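Local coordinates for protein Two-component system sensor histidine kinase (Bacteroides thetaiotaomicron, PDB 3OTT) that probably works as a histidine kinase sensor of saccharides, this piece being its extracellular beta-propeller and beta-sandwich region, at residues T277-N291 against L294-N306. Residues are numbered along the deposited sequence; the frame is centred on the assembly and turned at random.
With TBR (hexatantalum dodecabromide), chain D.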
loop_
_atom_site.group_PDB
_atom_site.type_symbol
_atom_site.label_atom_id
_atom_site.label_comp_id
_atom_site.label_asym_id
_atom_site.label_seq_id
_atom_site.Cartn_x
_atom_site.Cartn_y
_atom_site.Cartn_z
ATOM N N THR B 277 -3.491 12.627 -36.372
ATOM C CA THR B 277 -3.850 13.983 -36.849
ATOM C C THR B 277 -2.656 14.726 -37.469
ATOM O O THR B 277 -2.798 15.417 -38.476
ATOM C CB THR B 277 -4.459 14.845 -35.690
ATOM O OG1 THR B 277 -5.019 16.026 -36.235
ATOM C CG2 THR B 277 -3.421 15.251 -34.637
ATOM N N ASN B 278 -1.468 14.573 -36.877
ATOM C CA ASN B 278 -0.276 15.200 -37.447
ATOM C C ASN B 278 0.945 14.357 -37.044
ATOM O O ASN B 278 0.906 13.683 -36.011
ATOM C CB ASN B 278 -0.184 16.642 -36.905
ATOM C CG ASN B 278 1.041 17.386 -37.386
ATOM O OD1 ASN B 278 2.030 17.485 -36.663
ATOM N ND2 ASN B 278 0.955 17.984 -38.566
ATOM N N ASN B 279 2.027 14.466 -37.809
ATOM C CA ASN B 279 3.207 13.567 -37.715
ATOM C C ASN B 279 4.187 14.066 -36.662
ATOM O O ASN B 279 5.105 13.320 -36.260
ATOM C CB ASN B 279 3.935 13.440 -39.084
ATOM C CG ASN B 279 3.257 12.440 -40.035
ATOM O OD1 ASN B 279 2.452 11.597 -39.618
ATOM N ND2 ASN B 279 3.554 12.552 -41.324
ATOM N N ILE B 280 4.060 15.331 -36.253
ATOM C CA ILE B 280 4.975 15.817 -35.282
ATOM C C ILE B 280 4.409 15.657 -33.897
ATOM O O ILE B 280 3.499 16.415 -33.518
ATOM C CB ILE B 280 5.437 17.262 -35.505
ATOM C CG1 ILE B 280 6.257 17.384 -36.808
ATOM C CG2 ILE B 280 6.321 17.693 -34.299
ATOM C CD1 ILE B 280 6.136 18.749 -37.540
ATOM N N ILE B 281 4.977 14.734 -33.106
ATOM C CA ILE B 281 4.398 14.417 -31.791
ATOM C C ILE B 281 5.194 14.990 -30.606
ATOM O O ILE B 281 6.192 14.387 -30.174
ATOM C CB ILE B 281 4.209 12.886 -31.630
ATOM C CG1 ILE B 281 3.235 12.351 -32.689
ATOM C CG2 ILE B 281 3.622 12.533 -30.259
ATOM C CD1 ILE B 281 3.399 10.858 -32.976
ATOM N N TRP B 282 4.732 16.123 -30.071
ATOM C CA TRP B 282 5.374 16.859 -28.956
ATOM C C TRP B 282 5.279 16.187 -27.611
ATOM O O TRP B 282 6.183 16.347 -26.829
ATOM C CB TRP B 282 4.836 18.293 -28.788
ATOM C CG TRP B 282 5.074 19.157 -30.000
ATOM C CD1 TRP B 282 4.124 19.595 -30.909
ATOM C CD2 TRP B 282 6.337 19.599 -30.502
ATOM N NE1 TRP B 282 4.727 20.321 -31.884
ATOM C CE2 TRP B 282 6.081 20.338 -31.665
ATOM C CE3 TRP B 282 7.666 19.467 -30.052
ATOM C CZ2 TRP B 282 7.092 20.958 -32.404
ATOM C CZ3 TRP B 282 8.703 20.088 -30.816
ATOM C CH2 TRP B 282 8.391 20.822 -31.967
ATOM N N ASN B 283 4.191 15.458 -27.336
ATOM C CA ASN B 283 3.958 14.837 -26.028
ATOM C C ASN B 283 3.010 13.666 -26.131
ATOM O O ASN B 283 2.068 13.681 -26.940
ATOM C CB ASN B 283 3.422 15.882 -24.983
ATOM C CG ASN B 283 3.562 15.398 -23.536
ATOM O OD1 ASN B 283 2.569 14.912 -22.914
ATOM N ND2 ASN B 283 4.786 15.493 -22.987
ATOM N N ILE B 284 3.260 12.638 -25.318
ATOM C CA ILE B 284 2.416 11.480 -25.253
ATOM C C ILE B 284 2.128 11.307 -23.796
ATOM O O ILE B 284 3.036 11.295 -22.935
ATOM C CB ILE B 284 3.135 10.163 -25.798
ATOM C CG1 ILE B 284 3.672 10.335 -27.235
ATOM C CG2 ILE B 284 2.226 8.933 -25.729
ATOM C CD1 ILE B 284 4.519 9.083 -27.727
ATOM N N PHE B 285 0.850 11.109 -23.494
ATOM C CA PHE B 285 0.479 10.960 -22.128
ATOM C C PHE B 285 -0.470 9.818 -22.011
ATOM O O PHE B 285 -1.467 9.759 -22.747
ATOM C CB PHE B 285 -0.221 12.246 -21.708
ATOM C CG PHE B 285 -0.883 12.174 -20.393
ATOM C CD1 PHE B 285 -0.115 12.107 -19.222
ATOM C CD2 PHE B 285 -2.285 12.222 -20.296
ATOM C CE1 PHE B 285 -0.719 12.074 -17.956
ATOM C CE2 PHE B 285 -2.918 12.234 -19.029
ATOM C CZ PHE B 285 -2.127 12.147 -17.852
ATOM N N ALA B 286 -0.196 8.935 -21.061
ATOM C CA ALA B 286 -1.076 7.815 -20.758
ATOM C C ALA B 286 -1.928 8.184 -19.549
ATOM O O ALA B 286 -1.361 8.505 -18.512
ATOM C CB ALA B 286 -0.216 6.478 -20.482
ATOM N N ASP B 287 -3.260 8.165 -19.659
ATOM C CA ASP B 287 -4.075 8.682 -18.570
ATOM C C ASP B 287 -4.341 7.545 -17.613
ATOM O O ASP B 287 -3.945 6.422 -17.885
ATOM C CB ASP B 287 -5.394 9.347 -19.053
ATOM C CG ASP B 287 -6.358 8.382 -19.758
ATOM O OD1 ASP B 287 -6.187 7.138 -19.636
ATOM O OD2 ASP B 287 -7.327 8.871 -20.439
ATOM N N GLN B 288 -5.039 7.834 -16.522
ATOM C CA GLN B 288 -5.378 6.832 -15.490
ATOM C C GLN B 288 -6.154 5.614 -16.010
ATOM O O GLN B 288 -6.210 4.587 -15.356
ATOM C CB GLN B 288 -6.150 7.504 -14.338
ATOM C CG GLN B 288 -5.237 8.321 -13.408
ATOM C CD GLN B 288 -4.167 7.434 -12.711
ATOM O OE1 GLN B 288 -4.388 6.236 -12.452
ATOM N NE2 GLN B 288 -3.014 8.025 -12.414
ATOM N N GLU B 289 -6.782 5.751 -17.172
ATOM C CA GLU B 289 -7.523 4.643 -17.765
ATOM C C GLU B 289 -6.724 4.000 -18.887
ATOM O O GLU B 289 -7.290 3.203 -19.643
ATOM C CB GLU B 289 -8.826 5.138 -18.344
ATOM C CG GLU B 289 -9.917 5.296 -17.344
ATOM C CD GLU B 289 -11.184 5.995 -17.931
ATOM O OE1 GLU B 289 -11.087 6.809 -18.901
ATOM O OE2 GLU B 289 -12.279 5.720 -17.402
ATOM N N HIS B 290 -5.456 4.409 -19.025
ATOM C CA HIS B 290 -4.536 3.925 -20.021
ATOM C C HIS B 290 -4.871 4.389 -21.446
ATOM O O HIS B 290 -4.304 3.851 -22.426
ATOM C CB HIS B 290 -4.466 2.371 -20.014
ATOM C CG HIS B 290 -4.310 1.778 -18.646
ATOM N ND1 HIS B 290 -3.195 2.003 -17.864
ATOM C CD2 HIS B 290 -5.132 0.980 -17.915
ATOM C CE1 HIS B 290 -3.333 1.381 -16.706
ATOM N NE2 HIS B 290 -4.495 0.748 -16.713
ATOM N N ASN B 291 -5.793 5.329 -21.600
ATOM C CA ASN B 291 -5.945 5.944 -22.935
ATOM C C ASN B 291 -4.633 6.683 -23.204
ATOM O O ASN B 291 -4.051 7.237 -22.273
ATOM C CB ASN B 291 -7.107 6.945 -22.972
ATOM C CG ASN B 291 -8.423 6.323 -22.563
ATOM O OD1 ASN B 291 -8.791 5.264 -23.054
ATOM N ND2 ASN B 291 -9.108 6.951 -21.627
ATOM N N LEU B 294 -2.049 11.963 -27.632
ATOM C CA LEU B 294 -0.902 12.452 -28.446
ATOM C C LEU B 294 -1.145 13.890 -28.812
ATOM O O LEU B 294 -2.152 14.227 -29.464
ATOM C CB LEU B 294 -0.714 11.646 -29.755
ATOM C CG LEU B 294 -0.851 10.135 -29.565
ATOM C CD1 LEU B 294 -1.204 9.446 -30.901
ATOM C CD2 LEU B 294 0.509 9.625 -29.035
ATOM N N GLY B 295 -0.196 14.731 -28.409
ATOM C CA GLY B 295 -0.234 16.158 -28.692
ATOM C C GLY B 295 0.763 16.476 -29.788
ATOM O O GLY B 295 2.014 16.196 -29.657
ATOM N N THR B 296 0.229 17.114 -30.829
ATOM C CA THR B 296 0.911 17.231 -32.048
ATOM C C THR B 296 0.927 18.687 -32.481
ATOM O O THR B 296 0.425 19.580 -31.791
ATOM C CB THR B 296 0.257 16.391 -33.135
ATOM O OG1 THR B 296 -0.893 17.094 -33.592
ATOM C CG2 THR B 296 -0.204 15.013 -32.626
ATOM N N ASP B 297 1.582 18.903 -33.620
ATOM C CA ASP B 297 1.695 20.173 -34.214
ATOM C C ASP B 297 0.356 20.605 -34.826
ATOM O O ASP B 297 0.228 21.739 -35.217
ATOM C CB ASP B 297 2.763 20.124 -35.324
ATOM C CG ASP B 297 3.618 21.357 -35.337
ATOM O OD1 ASP B 297 4.032 21.790 -34.248
ATOM O OD2 ASP B 297 3.871 21.895 -36.432
ATOM N N TYR B 298 -0.644 19.718 -34.852
ATOM C CA TYR B 298 -1.974 20.121 -35.246
ATOM C C TYR B 298 -3.070 19.274 -34.566
ATOM O O TYR B 298 -3.540 18.271 -35.127
ATOM C CB TYR B 298 -2.089 20.190 -36.779
ATOM C CG TYR B 298 -3.452 20.684 -37.298
ATOM C CD1 TYR B 298 -3.853 22.004 -37.138
ATOM C CD2 TYR B 298 -4.332 19.801 -37.936
ATOM C CE1 TYR B 298 -5.108 22.425 -37.579
ATOM C CE2 TYR B 298 -5.553 20.219 -38.407
ATOM C CZ TYR B 298 -5.933 21.522 -38.222
ATOM O OH TYR B 298 -7.145 21.905 -38.689
ATOM N N GLY B 299 -3.502 19.688 -33.376
ATOM C CA GLY B 299 -4.543 18.955 -32.649
ATOM C C GLY B 299 -4.025 17.776 -31.807
ATOM O O GLY B 299 -2.804 17.567 -31.647
ATOM N N ILE B 300 -4.959 16.929 -31.404
ATOM C CA ILE B 300 -4.763 15.838 -30.478
ATOM C C ILE B 300 -5.341 14.601 -31.096
ATOM O O ILE B 300 -6.407 14.626 -31.669
ATOM C CB ILE B 300 -5.546 16.141 -29.169
ATOM C CG1 ILE B 300 -4.839 17.207 -28.381
ATOM C CG2 ILE B 300 -5.786 14.902 -28.298
ATOM C CD1 ILE B 300 -5.763 17.958 -27.424
ATOM N N SER B 301 -4.621 13.502 -30.962
ATOM C CA SER B 301 -5.086 12.221 -31.374
ATOM C C SER B 301 -5.261 11.403 -30.122
ATOM O O SER B 301 -4.338 11.280 -29.279
ATOM C CB SER B 301 -4.043 11.576 -32.298
ATOM O OG SER B 301 -4.336 11.772 -33.669
ATOM N N LEU B 302 -6.451 10.858 -29.940
ATOM C CA LEU B 302 -6.720 10.138 -28.690
ATOM C C LEU B 302 -6.868 8.683 -29.053
ATOM O O LEU B 302 -7.648 8.341 -29.934
ATOM C CB LEU B 302 -8.011 10.659 -28.054
ATOM C CG LEU B 302 -8.716 9.772 -27.000
ATOM C CD1 LEU B 302 -7.792 9.406 -25.872
ATOM C CD2 LEU B 302 -9.987 10.487 -26.430
ATOM N N SER B 303 -6.151 7.815 -28.371
ATOM C CA SER B 303 -6.271 6.392 -28.658
ATOM C C SER B 303 -6.932 5.684 -27.436
ATOM O O SER B 303 -6.331 5.524 -26.371
ATOM C CB SER B 303 -4.867 5.847 -29.006
ATOM O OG SER B 303 -4.815 4.443 -28.967
ATOM N N ARG B 304 -8.178 5.296 -27.580
ATOM C CA ARG B 304 -8.877 4.694 -26.483
ATOM C C ARG B 304 -8.355 3.277 -26.153
ATOM O O ARG B 304 -8.009 2.453 -27.061
ATOM C CB ARG B 304 -10.339 4.632 -26.783
ATOM C CG ARG B 304 -11.000 5.967 -26.816
ATOM C CD ARG B 304 -12.396 5.771 -27.305
ATOM N NE ARG B 304 -13.106 7.005 -27.110
ATOM C CZ ARG B 304 -13.278 7.909 -28.065
ATOM N NH1 ARG B 304 -12.778 7.656 -29.287
ATOM N NH2 ARG B 304 -13.940 9.048 -27.799
ATOM N N TYR B 305 -8.293 3.006 -24.852
ATOM C CA TYR B 305 -7.873 1.701 -24.372
ATOM C C TYR B 305 -9.006 0.653 -24.394
ATOM O O TYR B 305 -10.136 0.888 -23.915
ATOM C CB TYR B 305 -7.280 1.806 -22.975
ATOM C CG TYR B 305 -6.566 0.557 -22.576
ATOM C CD1 TYR B 305 -5.400 0.157 -23.254
ATOM C CD2 TYR B 305 -7.049 -0.246 -21.546
ATOM C CE1 TYR B 305 -4.730 -0.997 -22.917
ATOM C CE2 TYR B 305 -6.358 -1.442 -21.190
ATOM C CZ TYR B 305 -5.209 -1.791 -21.886
ATOM O OH TYR B 305 -4.532 -2.942 -21.576
ATOM N N ASN B 306 -8.667 -0.495 -24.988
ATOM C CA ASN B 306 -9.507 -1.710 -24.940
ATOM C C ASN B 306 -8.796 -2.784 -24.146
ATOM O O ASN B 306 -7.581 -2.955 -24.293
ATOM C CB ASN B 306 -9.821 -2.269 -26.344
ATOM C CG ASN B 306 -10.983 -3.270 -26.331
ATOM O OD1 ASN B 306 -12.033 -2.997 -25.735
ATOM N ND2 ASN B 306 -10.804 -4.428 -27.001
HETATM TA TA1 TBR D . -9.630 5.493 -11.073
HETATM TA TA2 TBR D . -10.983 7.244 -12.694
HETATM TA TA3 TBR D . -12.443 5.429 -11.043
HETATM TA TA4 TBR D . -12.427 8.207 -10.516
HETATM TA TA5 TBR D . -11.031 6.426 -8.870
HETATM TA TA6 TBR D . -9.606 8.143 -10.532
HETATM BR BR1 TBR D . -9.250 5.466 -13.645
HETATM BR BR2 TBR D . -10.940 3.258 -11.346
HETATM BR BR3 TBR D . -9.198 4.577 -8.705
HETATM BR BR4 TBR D . -7.418 6.731 -10.556
HETATM BR BR5 TBR D . -12.789 5.640 -13.633
HETATM BR BR6 TBR D . -12.883 4.573 -8.634
HETATM BR BR7 TBR D . -12.751 8.132 -7.919
HETATM BR BR8 TBR D . -10.989 10.313 -10.050
HETATM BR BR9 TBR D . -12.798 9.105 -12.931
HETATM BR BRA TBR D . -14.645 6.812 -10.706
HETATM BR BRB TBR D . -9.243 8.078 -7.955
HETATM BR BRC TBR D . -9.146 9.019 -12.947
#
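Asn283 and Gly295 form an antiparallel hydrogen-bonded pair between strand 281-286 and strand 292-296, Gly295 N reaching Asn283 O at 2.9 Å, almost straight. The same place holds a classic beta bulge: Trp282 and Asn283 both turn their backbone N toward Gly295 O, the Trp282 bond being weak. The Trp282 indole turns its N-H edge to the end of strand 292-296, where NE1 gives Asp297 OD1 a 2.9 Å bond in the ring plane, on the carboxylate's anti side but 25° out of its plane. Asp297 N binds Ile280 O and, weakly, Asn278 OD1, which closes an Asx turn onto Ile280 N.

With chi1 at 78°, Thr296 OG1 sits between its backbone N and carbonyl carbon, where it bonds Gly299 O and takes the N-H of Tyr298 at 2.9 Å, an ST turn; Thr277 CG2 touches it at 3.3 Å. A valine in its place would probably leave Tyr298 N without that acceptor and cost Gly299 O one of its two donors. Thr277 N gives a 3.0 Å bond to Ser301 OG, which also bonds Asn14. On the Thr296 face Leu294 CD2 packs against Ile284 CG1 at 3.7 Å. At the far end Asn291 OD1 accepts from Tyr305 N, while its ND2 bonds Asp287 OD2 and Ser684. His290 CB rests over the Tyr305 face, and the His290 ring edge is turned toward that face, planes at 65°.

The hairpin and strand 300-303 make a four-stranded propeller blade closed by N-terminal strand 13-15, flanked by strands 24-29 and 232-239; its 287-290 turn borders the hexatantalum dodecabromide site.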